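Local atomic coordinates of Rna-directed RNA polymerase (Infectious pancreatic necrosis virus, PDB entry 3ZED), a protein that probably copies the viral RNA genome as an RNA-dependent RNA polymerase found both free and covalently linked to genomic RNA. Residues B[40-44]-B[45-49]; B[125-128]-B[129-133]; B[492-495]-B[496-499]; B[707-710]-B[711-715]; B[745-748]-B[749-752]. All coordinates share one frame; numbering follows the deposited sequence.

Interaction 1. Residues B[40-44]-B[45-49]; sequences DPLDS and PQAAA
Ser44 is the N-cap of helix 45-54 and bonds to its first turn at two points, while the turn that precedes it, residues 40-43, folds back on Ala47. Pro45, whose nitrogen carries no hydrogen, fills the first helical position. Two hydrogen bonds cross the boundary. The Ser44 carbonyl O takes the first helical bond, from Ala48 N at 2.9 Å, nearly along the C=O axis. The Ser44 hydroxyl supplies the capping bond: OG lies between the backbone N and the carbonyl carbon (chi1 69°), which turns it back over the helix end, where it accepts weakly from Ala47 N at 3.4 Å.

Upstream, the chain reverses in a type I beta turn from Asp40 to Asp43, tightened by an Asx turn in which Asp40 OD1 accepts from Leu42 N at 3.1 Å, the donor lying above the carboxylate plane. The same OD1 also bonds Ser165 OG, tying the turn to helix 164-179.

Packing contacts complete the joint. Leu42 CD2 lies 3.6 Å from Ala47 O and 4.2 Å from Ala47 CB, and the Leu42 and Ala48 side chains both rest on Leu168 of helix 164-179. Gln46, bent at chi2 (86°), curls back so that its amide end lies beside the Ser44 side chain. The nearest atom to Ala47 CB across the contact is Pro41 O, at 3.2 Å.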
loop_
_atom_site.group_PDB
_atom_site.type_symbol
_atom_site.label_atom_id
_atom_site.label_comp_id
_atom_site.label_asym_id
_atom_site.label_seq_id
_atom_site.Cartn_x
_atom_site.Cartn_y
_atom_site.Cartn_z
ATOM N N ASP B 40 -7.978 26.124 -14.636
ATOM C CA ASP B 40 -8.732 25.435 -13.597
ATOM C C ASP B 40 -9.606 26.429 -12.835
ATOM O O ASP B 40 -9.063 27.201 -12.037
ATOM C CB ASP B 40 -7.773 24.698 -12.651
ATOM C CG ASP B 40 -8.432 23.684 -11.741
ATOM O OD1 ASP B 40 -9.660 23.785 -11.516
ATOM O OD2 ASP B 40 -7.722 22.797 -11.242
ATOM N N PRO B 41 -10.956 26.414 -13.024
ATOM C CA PRO B 41 -11.807 27.393 -12.318
ATOM C C PRO B 41 -11.932 27.134 -10.820
ATOM O O PRO B 41 -12.426 28.004 -10.128
ATOM C CB PRO B 41 -13.164 27.263 -13.016
ATOM C CG PRO B 41 -13.188 25.897 -13.545
ATOM C CD PRO B 41 -11.762 25.555 -13.920
ATOM N N LEU B 42 -11.480 25.976 -10.315
ATOM C CA LEU B 42 -11.577 25.678 -8.878
ATOM C C LEU B 42 -10.203 25.761 -8.169
ATOM O O LEU B 42 -10.067 25.207 -7.083
ATOM C CB LEU B 42 -12.214 24.286 -8.623
ATOM C CG LEU B 42 -13.543 23.915 -9.323
ATOM C CD1 LEU B 42 -13.895 22.441 -9.079
ATOM C CD2 LEU B 42 -14.687 24.839 -8.912
ATOM N N ASP B 43 -9.214 26.493 -8.741
ATOM C CA ASP B 43 -7.864 26.619 -8.161
ATOM C C ASP B 43 -7.770 27.699 -7.048
ATOM O O ASP B 43 -6.667 28.126 -6.686
ATOM C CB ASP B 43 -6.808 26.883 -9.260
ATOM C CG ASP B 43 -6.860 28.241 -9.951
ATOM O OD1 ASP B 43 -7.843 28.994 -9.728
ATOM O OD2 ASP B 43 -5.924 28.551 -10.713
ATOM N N SER B 44 -8.915 28.110 -6.492
ATOM C CA SER B 44 -8.956 29.092 -5.403
ATOM C C SER B 44 -9.795 28.544 -4.254
ATOM O O SER B 44 -10.750 27.814 -4.521
ATOM C CB SER B 44 -9.506 30.428 -5.891
ATOM O OG SER B 44 -10.887 30.345 -6.199
ATOM N N PRO B 45 -9.474 28.871 -2.976
ATOM C CA PRO B 45 -10.263 28.330 -1.853
ATOM C C PRO B 45 -11.759 28.629 -1.934
ATOM O O PRO B 45 -12.553 27.763 -1.571
ATOM C CB PRO B 45 -9.646 29.009 -0.635
ATOM C CG PRO B 45 -8.266 29.330 -1.038
ATOM C CD PRO B 45 -8.356 29.703 -2.478
ATOM N N GLN B 46 -12.139 29.825 -2.445
ATOM C CA GLN B 46 -13.528 30.268 -2.598
ATOM C C GLN B 46 -14.292 29.385 -3.590
ATOM O O GLN B 46 -15.357 28.871 -3.247
ATOM C CB GLN B 46 -13.611 31.747 -3.042
ATOM C CG GLN B 46 -12.603 32.714 -2.389
ATOM C CD GLN B 46 -11.260 32.759 -3.100
ATOM O OE1 GLN B 46 -10.215 32.441 -2.524
ATOM N NE2 GLN B 46 -11.252 33.171 -4.365
ATOM N N ALA B 47 -13.746 29.208 -4.811
ATOM C CA ALA B 47 -14.340 28.376 -5.867
ATOM C C ALA B 47 -14.378 26.904 -5.457
ATOM O O ALA B 47 -15.391 26.242 -5.699
ATOM C CB ALA B 47 -13.570 28.539 -7.160
ATOM N N ALA B 48 -13.311 26.413 -4.783
ATOM C CA ALA B 48 -13.237 25.031 -4.296
ATOM C C ALA B 48 -14.281 24.776 -3.204
ATOM O O ALA B 48 -14.993 23.774 -3.276
ATOM C CB ALA B 48 -11.839 24.716 -3.777
ATOM N N ALA B 49 -14.400 25.692 -2.222
ATOM C CA ALA B 49 -15.357 25.555 -1.120
ATOM C C ALA B 49 -16.798 25.564 -1.645
ATOM O O ALA B 49 -17.584 24.692 -1.271
ATOM C CB ALA B 49 -15.150 26.659 -0.092
#

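Interaction 2. Residues B[125-128]-B[129-133]; sequences ITLL and KQLTF
Lys129 reaches back over Ile125, one turn earlier in helix 125-137, and opens a regular ladder of i to i+4 bonds between the two segments. Its backbone N donates to Ile125 O at 3.0 Å. With CG beside the backbone N (chi1 -75°) and the chain extended beyond it, the lysine runs back past that carbonyl. The end of the lysine meets the Ile125 CG2 methyl, Lys129 CE at 3.8 Å and Lys129 NZ at 3.5 Å, the two side chains crossing at an angle; Ile31 lies against both residues.

Gln130 N bonds to Thr126 O at 3.1 Å, with the donor in the carbonyl plane. Its side chain faces His633 and Met634 of helix 625-645.

Leu131 N makes the shortest of the backbone bonds across the segments, 2.8 Å to Leu127 O. On the same side of the helix the Leu131 CD1 branch meets Leu127 CG at 4.1 Å, and Leu131 goes on to touch Ala630 and Val150.

Thr132 grips Leu128 O twice. Its N donates at 3.1 Å and its OG1 at 2.9 Å, the two arriving from opposite faces of the carbonyl plane. OG1 can do so because it stands beside its own backbone N (chi1 -52°), and the bond in turn probably holds that rotation.

This is the pattern of an amphipathic alpha-helix, with Leu131 set between helices 143-156 and 625-645, Leu128 against Leu147 of the former, and a threonine hydroxyl folded back on the i-4 carbonyl.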
loop_
_atom_site.group_PDB
_atom_site.type_symbol
_atom_site.label_atom_id
_atom_site.label_comp_id
_atom_site.label_asym_id
_atom_site.label_seq_id
_atom_site.Cartn_x
_atom_site.Cartn_y
_atom_site.Cartn_z
ATOM N N ILE B 125 8.179 11.042 -27.870
ATOM C CA ILE B 125 8.020 11.362 -29.290
ATOM C C ILE B 125 9.191 10.780 -30.111
ATOM O O ILE B 125 8.995 10.423 -31.285
ATOM C CB ILE B 125 7.902 12.921 -29.413
ATOM C CG1 ILE B 125 6.534 13.407 -28.886
ATOM C CG2 ILE B 125 8.171 13.469 -30.808
ATOM C CD1 ILE B 125 5.302 12.506 -29.195
ATOM N N THR B 126 10.392 10.675 -29.492
ATOM C CA THR B 126 11.570 10.083 -30.145
ATOM C C THR B 126 11.253 8.607 -30.415
ATOM O O THR B 126 11.439 8.160 -31.542
ATOM C CB THR B 126 12.851 10.311 -29.321
ATOM O OG1 THR B 126 12.942 11.702 -29.011
ATOM C CG2 THR B 126 14.110 9.908 -30.077
ATOM N N LEU B 127 10.691 7.887 -29.418
ATOM C CA LEU B 127 10.304 6.479 -29.559
ATOM C C LEU B 127 9.208 6.322 -30.631
ATOM O O LEU B 127 9.304 5.405 -31.455
ATOM C CB LEU B 127 9.873 5.865 -28.204
ATOM C CG LEU B 127 9.408 4.397 -28.196
ATOM C CD1 LEU B 127 10.515 3.438 -28.643
ATOM C CD2 LEU B 127 8.894 4.007 -26.843
ATOM N N LEU B 128 8.226 7.226 -30.678
ATOM C CA LEU B 128 7.149 7.175 -31.680
ATOM C C LEU B 128 7.719 7.283 -33.102
ATOM O O LEU B 128 7.244 6.572 -34.006
ATOM C CB LEU B 128 6.085 8.292 -31.434
ATOM C CG LEU B 128 4.952 8.424 -32.476
ATOM C CD1 LEU B 128 4.156 7.126 -32.594
ATOM C CD2 LEU B 128 4.014 9.556 -32.121
ATOM N N LYS B 129 8.712 8.191 -33.301
ATOM C CA LYS B 129 9.397 8.358 -34.591
ATOM C C LYS B 129 10.120 7.058 -34.970
ATOM O O LYS B 129 9.968 6.572 -36.091
ATOM C CB LYS B 129 10.385 9.541 -34.550
ATOM C CG LYS B 129 9.722 10.915 -34.599
ATOM C CD LYS B 129 10.624 12.006 -34.041
ATOM C CE LYS B 129 9.967 13.361 -34.135
ATOM N NZ LYS B 129 10.581 14.337 -33.202
ATOM N N GLN B 130 10.840 6.464 -34.013
ATOM C CA GLN B 130 11.590 5.221 -34.198
ATOM C C GLN B 130 10.660 4.042 -34.538
ATOM O O GLN B 130 10.934 3.304 -35.482
ATOM C CB GLN B 130 12.434 4.911 -32.957
ATOM C CG GLN B 130 13.583 5.897 -32.734
ATOM C CD GLN B 130 14.583 5.932 -33.864
ATOM O OE1 GLN B 130 14.959 4.910 -34.435
ATOM N NE2 GLN B 130 15.034 7.116 -34.213
ATOM N N LEU B 131 9.531 3.918 -33.828
ATOM C CA LEU B 131 8.533 2.877 -34.090
ATOM C C LEU B 131 8.019 2.978 -35.522
ATOM O O LEU B 131 7.915 1.949 -36.204
ATOM C CB LEU B 131 7.361 2.973 -33.098
ATOM C CG LEU B 131 7.640 2.609 -31.643
ATOM C CD1 LEU B 131 6.528 3.112 -30.765
ATOM C CD2 LEU B 131 7.830 1.082 -31.447
ATOM N N THR B 132 7.715 4.214 -35.994
ATOM C CA THR B 132 7.234 4.455 -37.365
ATOM C C THR B 132 8.303 4.052 -38.404
ATOM O O THR B 132 7.964 3.413 -39.413
ATOM C CB THR B 132 6.832 5.924 -37.559
ATOM O OG1 THR B 132 5.938 6.295 -36.524
ATOM C CG2 THR B 132 6.192 6.179 -38.922
ATOM N N PHE B 133 9.573 4.429 -38.163
ATOM C CA PHE B 133 10.650 4.066 -39.088
ATOM C C PHE B 133 10.808 2.557 -39.178
ATOM O O PHE B 133 10.955 2.034 -40.276
ATOM C CB PHE B 133 12.010 4.691 -38.712
ATOM C CG PHE B 133 13.153 4.151 -39.570
ATOM C CD1 PHE B 133 13.159 4.335 -40.953
ATOM C CD2 PHE B 133 14.187 3.411 -38.999
ATOM C CE1 PHE B 133 14.198 3.826 -41.740
ATOM C CE2 PHE B 133 15.239 2.929 -39.781
ATOM C CZ PHE B 133 15.249 3.164 -41.141
#

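Interaction 3. Residues B[492-495]-B[496-499]; sequences VKAG and KPNP
Positive phi values at Gly495 (81°) and Lys496 (50°) swing the chain off the end of helix 476-493 and lay the Pro497 ring against Ala494. The Ala494 methyl meets the CD-CG side of that ring, with CB 3.8 Å from Pro497 CD and 4.0 Å from Pro497 CG. Pro497 CD also lies 3.6 Å from Ala494 O, so the proline fits against both the methyl and the carbonyl of one residue.

The helix ends in a Schellman motif, with Gly495 as its C-prime residue. Gly495 N bonds to Val492 O at 3.1 Å, and Lys496 N reaches back to Trp491 O. Between 492-495 and 496-499 themselves there is no hydrogen bond; the proline adds an apolar contact.

Lys496 then turns back along the helix end. Its CG stands beside the backbone N (chi1 -61°) and lies 4.1 Å from Val492 CA; a bend at chi3 carries the amine away to a salt bridge with Asp381. Lys496 O is bonded by Gln394 NE2, which anchors the outgoing chain to strand 389-394.

The contact thus divides its work: the Schellman bonds close the helix, and the Ala494-Pro497 touch packs the outgoing chain against its end, whereas the charge of Lys496 is paired with Asp381, outside the two segments. That pairing probably steadies the bent lysine chain, and the contact across the segments depends on van der Waals packing alone.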
loop_
_atom_site.group_PDB
_atom_site.type_symbol
_atom_site.label_atom_id
_atom_site.label_comp_id
_atom_site.label_asym_id
_atom_site.label_seq_id
_atom_site.Cartn_x
_atom_site.Cartn_y
_atom_site.Cartn_z
ATOM N N VAL B 492 -17.709 -17.570 -0.732
ATOM C CA VAL B 492 -17.642 -18.964 -0.274
ATOM C C VAL B 492 -18.970 -19.328 0.438
ATOM O O VAL B 492 -19.564 -20.357 0.108
ATOM C CB VAL B 492 -16.395 -19.222 0.627
ATOM C CG1 VAL B 492 -16.424 -20.620 1.258
ATOM C CG2 VAL B 492 -15.091 -19.014 -0.154
ATOM N N LYS B 493 -19.453 -18.457 1.361
ATOM C CA LYS B 493 -20.704 -18.667 2.099
ATOM C C LYS B 493 -21.906 -18.801 1.142
ATOM O O LYS B 493 -22.707 -19.707 1.325
ATOM C CB LYS B 493 -20.942 -17.532 3.110
ATOM C CG LYS B 493 -22.099 -17.782 4.041
ATOM C CD LYS B 493 -22.451 -16.571 4.856
ATOM C CE LYS B 493 -23.657 -16.852 5.723
ATOM N NZ LYS B 493 -24.044 -15.666 6.520
ATOM N N ALA B 494 -21.991 -17.949 0.095
ATOM C CA ALA B 494 -23.087 -17.962 -0.886
ATOM C C ALA B 494 -23.004 -19.149 -1.880
ATOM O O ALA B 494 -23.807 -19.217 -2.815
ATOM C CB ALA B 494 -23.121 -16.643 -1.644
ATOM N N GLY B 495 -22.065 -20.072 -1.658
ATOM C CA GLY B 495 -21.890 -21.262 -2.485
ATOM C C GLY B 495 -21.114 -21.015 -3.760
ATOM O O GLY B 495 -21.374 -21.661 -4.778
ATOM N N LYS B 496 -20.143 -20.078 -3.696
ATOM C CA LYS B 496 -19.253 -19.645 -4.771
ATOM C C LYS B 496 -20.043 -19.284 -6.073
ATOM O O LYS B 496 -19.768 -19.867 -7.138
ATOM C CB LYS B 496 -18.131 -20.681 -5.034
ATOM C CG LYS B 496 -17.224 -20.905 -3.821
ATOM C CD LYS B 496 -16.058 -21.830 -4.092
ATOM C CE LYS B 496 -16.375 -23.287 -3.904
ATOM N NZ LYS B 496 -15.210 -24.145 -4.258
ATOM N N PRO B 497 -21.001 -18.310 -6.031
ATOM C CA PRO B 497 -21.696 -17.919 -7.277
ATOM C C PRO B 497 -20.711 -17.323 -8.284
ATOM O O PRO B 497 -19.760 -16.637 -7.891
ATOM C CB PRO B 497 -22.711 -16.866 -6.811
ATOM C CG PRO B 497 -22.122 -16.308 -5.546
ATOM C CD PRO B 497 -21.443 -17.473 -4.894
ATOM N N ASN B 498 -20.929 -17.606 -9.574
ATOM C CA ASN B 498 -20.077 -17.118 -10.640
ATOM C C ASN B 498 -19.992 -15.581 -10.590
ATOM O O ASN B 498 -21.020 -14.926 -10.469
ATOM C CB ASN B 498 -20.574 -17.606 -12.002
ATOM C CG ASN B 498 -19.678 -17.204 -13.133
ATOM O OD1 ASN B 498 -19.689 -16.049 -13.577
ATOM N ND2 ASN B 498 -18.827 -18.124 -13.569
ATOM N N PRO B 499 -18.780 -14.989 -10.689
ATOM C CA PRO B 499 -18.657 -13.524 -10.617
ATOM C C PRO B 499 -19.523 -12.716 -11.605
ATOM O O PRO B 499 -19.774 -11.542 -11.322
ATOM C CB PRO B 499 -17.161 -13.294 -10.871
ATOM C CG PRO B 499 -16.522 -14.500 -10.294
ATOM C CD PRO B 499 -17.440 -15.614 -10.754
#

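Interaction 4. Residues B[707-710]-B[711-715]; sequences DEVT and TAITS
Thr711 N, Ala712 N, Ile713 N and Thr714 N each donate to the carbonyl four residues back, carrying helix 706-714 through its last turns at 3.0 to 3.1 Å between these nitrogens and the oxygens of Asp707, Glu708, Val709 and Thr710.

Two threonine hydroxyls add to this ladder in different ways. Thr711 holds OG1 between the backbone N and the carbonyl carbon (chi1 56°), which brings it to Glu708 O, 2.8 Å away. Short as it is, this bond is poorly directed: OG1 comes in at a C=O...donor angle of 109°, above the carbonyl plane and from the same face as Ala712 N. In Thr714 the OG1 stands beside the backbone N instead (chi1 -65°) and donates to Thr710 O at 2.9 Å; there the hydroxyl and Thr714 N approach from opposite faces.

On another side of the helix, Val709 and Ile713 lie side by side and point the same way, Val709 CG1 to Ile713 CD1 3.8 Å. Both rest on helix 194-204, Val709 on Lys199 and Gln203, Ile713 on Gln196 and Leu200. At the far end Ser715 OG donates to Ala712 O at 2.8 Å.

The carbonyls of Glu708 and Thr710 therefore each serve a backbone N and a hydroxyl. This gives the hydroxyl protons of Thr711 and Thr714 an acceptor within the helix and probably restricts their rotation, while the aliphatic pair supplies the packing against helix 194-204.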
loop_
_atom_site.group_PDB
_atom_site.type_symbol
_atom_site.label_atom_id
_atom_site.label_comp_id
_atom_site.label_asym_id
_atom_site.label_seq_id
_atom_site.Cartn_x
_atom_site.Cartn_y
_atom_site.Cartn_z
ATOM N N ASP B 707 -12.547 -22.539 3.331
ATOM C CA ASP B 707 -13.894 -23.090 3.186
ATOM C C ASP B 707 -14.405 -23.680 4.511
ATOM O O ASP B 707 -15.546 -23.404 4.892
ATOM C CB ASP B 707 -13.912 -24.148 2.072
ATOM C CG ASP B 707 -13.389 -23.633 0.743
ATOM O OD1 ASP B 707 -12.159 -23.412 0.637
ATOM O OD2 ASP B 707 -14.210 -23.438 -0.187
ATOM N N GLU B 708 -13.555 -24.449 5.231
ATOM C CA GLU B 708 -13.908 -25.050 6.528
ATOM C C GLU B 708 -14.125 -23.965 7.573
ATOM O O GLU B 708 -15.037 -24.083 8.387
ATOM C CB GLU B 708 -12.833 -26.050 6.990
ATOM C CG GLU B 708 -12.813 -27.312 6.140
ATOM C CD GLU B 708 -11.664 -28.282 6.344
ATOM O OE1 GLU B 708 -10.506 -27.830 6.504
ATOM O OE2 GLU B 708 -11.922 -29.506 6.310
ATOM N N VAL B 709 -13.314 -22.896 7.527
ATOM C CA VAL B 709 -13.405 -21.748 8.439
ATOM C C VAL B 709 -14.737 -21.002 8.187
ATOM O O VAL B 709 -15.436 -20.676 9.148
ATOM C CB VAL B 709 -12.164 -20.809 8.332
ATOM C CG1 VAL B 709 -12.329 -19.565 9.205
ATOM C CG2 VAL B 709 -10.875 -21.549 8.693
ATOM N N THR B 710 -15.102 -20.792 6.905
ATOM C CA THR B 710 -16.346 -20.109 6.510
ATOM C C THR B 710 -17.582 -20.897 6.976
ATOM O O THR B 710 -18.523 -20.286 7.486
ATOM C CB THR B 710 -16.386 -19.851 4.995
ATOM O OG1 THR B 710 -15.272 -19.038 4.636
ATOM C CG2 THR B 710 -17.647 -19.131 4.562
ATOM N N THR B 711 -17.570 -22.233 6.817
ATOM C CA THR B 711 -18.693 -23.086 7.224
ATOM C C THR B 711 -18.849 -23.065 8.757
ATOM O O THR B 711 -19.977 -23.100 9.241
ATOM C CB THR B 711 -18.552 -24.504 6.665
ATOM O OG1 THR B 711 -17.299 -25.053 7.081
ATOM C CG2 THR B 711 -18.658 -24.542 5.139
ATOM N N ALA B 712 -17.730 -22.941 9.507
ATOM C CA ALA B 712 -17.760 -22.860 10.965
ATOM C C ALA B 712 -18.377 -21.526 11.409
ATOM O O ALA B 712 -19.274 -21.532 12.248
ATOM C CB ALA B 712 -16.359 -23.028 11.538
ATOM N N ILE B 713 -17.954 -20.400 10.785
ATOM C CA ILE B 713 -18.456 -19.059 11.096
ATOM C C ILE B 713 -19.969 -18.991 10.825
ATOM O O ILE B 713 -20.714 -18.493 11.677
ATOM C CB ILE B 713 -17.649 -17.966 10.337
ATOM C CG1 ILE B 713 -16.217 -17.878 10.917
ATOM C CG2 ILE B 713 -18.361 -16.589 10.410
ATOM C CD1 ILE B 713 -15.198 -17.185 10.070
ATOM N N THR B 714 -20.423 -19.551 9.683
ATOM C CA THR B 714 -21.834 -19.624 9.281
ATOM C C THR B 714 -22.663 -20.282 10.383
ATOM O O THR B 714 -23.769 -19.826 10.680
ATOM C CB THR B 714 -21.969 -20.383 7.940
ATOM O OG1 THR B 714 -21.324 -19.627 6.931
ATOM C CG2 THR B 714 -23.422 -20.606 7.516
ATOM N N SER B 715 -22.104 -21.331 11.007
ATOM C CA SER B 715 -22.770 -22.066 12.076
ATOM C C SER B 715 -22.717 -21.299 13.423
ATOM O O SER B 715 -23.369 -21.722 14.354
ATOM C CB SER B 715 -22.177 -23.467 12.208
ATOM O OG SER B 715 -21.057 -23.515 13.076
#

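Interaction 5. Residues B[745-748]-B[749-752]; sequences LALK and PASS
Pro749 sets its ring against the preceding turn, with CD toward the carbonyls of Leu745 and Ala746. Pro749 CD lies 3.6 Å from Ala746 O and 3.4 Å from Leu745 O, the oxygen to which a helical N-H at this position would otherwise point. The Pro749 side chain also touches Leu764 of helix 757-771 and Val754. Lys748 CB borders the ring too, 3.6 Å from Pro749 CD; with CG anti to the backbone N (chi1 -160°) the lysine chain runs outward, extended.

The result is a proline kink in helix 740-752: neither the nitrogen of Pro749, which has no hydrogen, nor that of Ala750 makes the bond to the carbonyl four residues back. Regular bonding resumes at once. Ser751 N donates to Leu747 O at 2.9 Å, nearly straight on to the carbonyl, and Ser752 N donates to Lys748 O at 3.0 Å with a more bent N-H...O angle of 144°.

On the buried side Leu747 and Ala750 meet. The CD1 branch of Leu747 approaches the Ala750 methyl, CD1 to CB 4.3 Å, and both residues touch Pro434; Leu747 also meets Ala441 of helix 438-452. Ala750 is enclosed further by Trp757 and Thr761 of helix 757-771 and by Val725 of helix 724-732. Ser752 CB lies 3.2 Å from the backbone O of Lys748. Ser751 O, near the end of the helix, accepts from Arg218 NH1.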
loop_
_atom_site.group_PDB
_atom_site.type_symbol
_atom_site.label_atom_id
_atom_site.label_comp_id
_atom_site.label_asym_id
_atom_site.label_seq_id
_atom_site.Cartn_x
_atom_site.Cartn_y
_atom_site.Cartn_z
ATOM N N LEU B 745 -5.977 -1.777 34.196
ATOM C CA LEU B 745 -5.820 -2.640 35.374
ATOM C C LEU B 745 -6.094 -4.106 35.010
ATOM O O LEU B 745 -5.444 -4.994 35.550
ATOM C CB LEU B 745 -6.744 -2.193 36.522
ATOM C CG LEU B 745 -6.319 -0.958 37.334
ATOM C CD1 LEU B 745 -7.331 -0.662 38.460
ATOM C CD2 LEU B 745 -4.959 -1.168 38.007
ATOM N N ALA B 746 -7.015 -4.353 34.068
ATOM C CA ALA B 746 -7.357 -5.702 33.628
ATOM C C ALA B 746 -6.225 -6.361 32.798
ATOM O O ALA B 746 -5.992 -7.563 32.939
ATOM C CB ALA B 746 -8.647 -5.672 32.832
ATOM N N LEU B 747 -5.514 -5.575 31.967
ATOM C CA LEU B 747 -4.414 -6.071 31.130
ATOM C C LEU B 747 -3.054 -6.055 31.854
ATOM O O LEU B 747 -2.154 -6.810 31.458
ATOM C CB LEU B 747 -4.326 -5.237 29.836
ATOM C CG LEU B 747 -3.354 -5.692 28.720
ATOM C CD1 LEU B 747 -3.602 -7.141 28.291
ATOM C CD2 LEU B 747 -3.450 -4.775 27.525
ATOM N N LYS B 748 -2.897 -5.208 32.900
ATOM C CA LYS B 748 -1.632 -5.056 33.643
ATOM C C LYS B 748 -1.002 -6.413 34.074
ATOM O O LYS B 748 0.177 -6.573 33.792
ATOM C CB LYS B 748 -1.792 -4.125 34.858
ATOM C CG LYS B 748 -0.476 -3.546 35.354
ATOM C CD LYS B 748 -0.653 -2.860 36.711
ATOM C CE LYS B 748 0.650 -2.302 37.230
ATOM N NZ LYS B 748 0.473 -1.656 38.553
ATOM N N PRO B 749 -1.717 -7.422 34.655
ATOM C CA PRO B 749 -1.024 -8.666 35.043
ATOM C C PRO B 749 -0.393 -9.411 33.859
ATOM O O PRO B 749 0.754 -9.846 33.966
ATOM C CB PRO B 749 -2.131 -9.498 35.715
ATOM C CG PRO B 749 -3.103 -8.491 36.208
ATOM C CD PRO B 749 -3.124 -7.457 35.112
ATOM N N ALA B 750 -1.125 -9.522 32.734
ATOM C CA ALA B 750 -0.672 -10.194 31.514
ATOM C C ALA B 750 0.444 -9.445 30.827
ATOM O O ALA B 750 1.370 -10.089 30.361
ATOM C CB ALA B 750 -1.825 -10.377 30.555
ATOM N N SER B 751 0.380 -8.102 30.762
ATOM C CA SER B 751 1.411 -7.324 30.066
ATOM C C SER B 751 2.705 -7.217 30.909
ATOM O O SER B 751 3.778 -7.030 30.333
ATOM C CB SER B 751 0.891 -5.953 29.637
ATOM O OG SER B 751 0.808 -5.010 30.689
ATOM N N SER B 752 2.599 -7.375 32.251
ATOM C CA SER B 752 3.733 -7.382 33.186
ATOM C C SER B 752 4.272 -8.797 33.395
ATOM O O SER B 752 5.335 -8.950 34.005
ATOM C CB SER B 752 3.321 -6.810 34.546
ATOM O OG SER B 752 3.251 -5.394 34.528
#

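In the fold
Interactions 3 and 4 are the one pair that touches: Val492 and Lys493, at the end of helix 476-493, pack on Asp707, Thr710 and Thr714 of helix 706-714, joining the palm region to the C-terminal one. Interactions 1 and 3 are surface contacts at helix ends, with a serine N-cap in one and a Schellman motif in the other. Interactions 2, 4 and 5 run within helices and are partly buried; threonine hydroxyls reinforce the first two, while a proline removes bonds in the third. Interactions 4 and 5 share the C-terminal region with centres about 33 Å apart, and interactions 2 and 5, about 69 Å apart between centres, lie on opposite sides of the molecule's centre.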